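PDB 3H3H: SnoaL-like domain-containing protein from Burkholderia thailandensis E264, which is of unknown function but belongs to the SnoaL-like family, whose alpha+beta fold encloses a pocket that often binds small molecules. Local coordinates for the interface of chains A and B. Residues are numbered along the deposited sequence; one frame, centred on the assembly and turned at random. Chains: chain A/B, uncharacterized SnoaL-like protein.

The interface of chains A and B. Residues chain A 40-42, 45-46, 51-53; chain B 4, 86.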
loop_
_atom_site.group_PDB
_atom_site.type_symbol
_atom_site.label_atom_id
_atom_site.label_comp_id
_atom_site.label_asym_id
_atom_site.label_seq_id
_atom_site.Cartn_x
_atom_site.Cartn_y
_atom_site.Cartn_z
ATOM N N SER A 40 7.862 8.556 -1.365
ATOM C CA SER A 40 8.653 8.034 -0.294
ATOM C C SER A 40 9.133 6.658 -0.681
ATOM O O SER A 40 8.467 5.897 -1.359
ATOM C CB SER A 40 7.942 7.992 1.038
ATOM O OG SER A 40 7.029 6.986 1.091
ATOM N N SER A 41 10.349 6.374 -0.244
ATOM C CA SER A 41 10.923 5.067 -0.392
ATOM C C SER A 41 11.965 4.791 0.687
ATOM O O SER A 41 12.708 5.676 1.054
ATOM C CB SER A 41 11.644 5.001 -1.711
ATOM O OG SER A 41 12.273 3.736 -1.891
ATOM N N PRO A 42 12.050 3.543 1.144
ATOM C CA PRO A 42 13.086 3.236 2.099
ATOM C C PRO A 42 14.458 3.337 1.465
ATOM O O PRO A 42 15.476 3.488 2.174
ATOM C CB PRO A 42 12.760 1.804 2.547
ATOM C CG PRO A 42 11.688 1.344 1.706
ATOM C CD PRO A 42 11.123 2.427 0.901
ATOM N N VAL A 45 15.659 6.907 2.244
ATOM C CA VAL A 45 16.155 7.043 3.611
ATOM C C VAL A 45 17.625 6.778 3.675
ATOM O O VAL A 45 18.394 7.498 4.309
ATOM C CB VAL A 45 15.484 6.002 4.542
ATOM C CG1 VAL A 45 16.117 6.047 5.978
ATOM C CG2 VAL A 45 13.987 6.173 4.518
ATOM N N GLN A 46 18.014 5.709 3.003
ATOM C CA GLN A 46 19.380 5.264 2.981
ATOM C C GLN A 46 20.282 6.296 2.267
ATOM O O GLN A 46 21.314 6.723 2.797
ATOM C CB GLN A 46 19.473 3.867 2.307
ATOM C CG GLN A 46 18.541 2.806 2.897
ATOM C CD GLN A 46 18.830 2.529 4.362
ATOM O OE1 GLN A 46 19.975 2.348 4.752
ATOM N NE2 GLN A 46 17.793 2.490 5.174
ATOM N N PRO A 51 14.919 10.677 6.865
ATOM C CA PRO A 51 14.199 9.821 7.819
ATOM C C PRO A 51 12.802 9.548 7.308
ATOM O O PRO A 51 12.317 8.412 7.352
ATOM C CB PRO A 51 14.192 10.646 9.126
ATOM C CG PRO A 51 14.722 11.979 8.797
ATOM C CD PRO A 51 15.479 11.879 7.505
ATOM N N SER A 52 12.196 10.598 6.765
ATOM C CA SER A 52 10.928 10.518 6.076
ATOM C C SER A 52 11.045 9.725 4.770
ATOM O O SER A 52 10.035 9.239 4.269
ATOM C CB SER A 52 10.443 11.938 5.736
ATOM O OG SER A 52 11.351 12.559 4.825
ATOM N N GLY A 53 12.254 9.633 4.207
ATOM C CA GLY A 53 12.478 8.911 2.933
ATOM C C GLY A 53 11.828 9.584 1.756
ATOM O O GLY A 53 11.461 8.923 0.780
ATOM N N PRO B 4 14.281 2.746 8.877
ATOM C CA PRO B 4 12.932 2.392 8.404
ATOM C C PRO B 4 12.383 1.131 9.105
ATOM O O PRO B 4 13.111 0.427 9.810
ATOM C CB PRO B 4 13.126 2.151 6.896
ATOM C CG PRO B 4 14.614 2.093 6.674
ATOM C CD PRO B 4 15.246 2.863 7.774
ATOM N N VAL B 86 8.720 3.075 4.526
ATOM C CA VAL B 86 9.444 3.922 5.495
ATOM C C VAL B 86 8.848 3.768 6.875
ATOM O O VAL B 86 9.495 3.336 7.839
ATOM C CB VAL B 86 9.406 5.387 5.013
ATOM C CG1 VAL B 86 9.987 6.388 6.074
ATOM C CG2 VAL B 86 10.143 5.477 3.699
#
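Two SnoaL-like domains, each of the cone-shaped alpha+beta fold typical of this family, meet in a two-fold symmetric pair; the structure alone does not show whether this dimer forms in solution. This patch and its twin lie within that interface. It illustrates the apolar packing of a protruding valine against a helix start and a loop: no polar atom of one chain is near enough to bond to the other. The valine is B:Val86, in the short turn joining strands 78-84 and 88-94, which hides 95 Å² against chain A. Its first torsion (chi1 172°) sets CG1 anti to the backbone N and CG2 anti to the carbonyl carbon, so that the two methyls part towards different surfaces.

Both methyls of B:Val86 pack on main-chain groups. CG1 of B:Val86 points at the loop ahead of strand 54-56, lying 3.3 Å from the carbonyl O of A:Pro51. The carbonyl O of A:Ser52 is 3.4 Å from the same CG1 of B:Val86, also a van der Waals contact. CG2 of B:Val86 sits over the peptide entering helix 42-48, 3.6 Å from the carbonyl C of A:Ser41.

Aliphatic contacts come from the helix itself. A:Val45 has CG1 anti to the backbone N (chi1 174°) and CG2 beside it, so its branches diverge to B:Pro4 and B:Val86. The two valines meet at a slant, CG2 of A:Val45 4.0 Å from CG2 of B:Val86. CG1 of A:Val45 stands above one face of the B:Pro4 ring, displaced towards CD of B:Pro4 at 3.8 Å, the two side chains running antiparallel alongside.

The next residue of the helix, A:Gln46, offers a polar group as packing surface. Its chain bends at chi2 (-61°), and the amide NE2 of A:Gln46 comes end-on to the CG-CD edge of the ring, 3.5 Å from CG of B:Pro4. This proline, in the N-terminal segment of chain B, hides 62 Å².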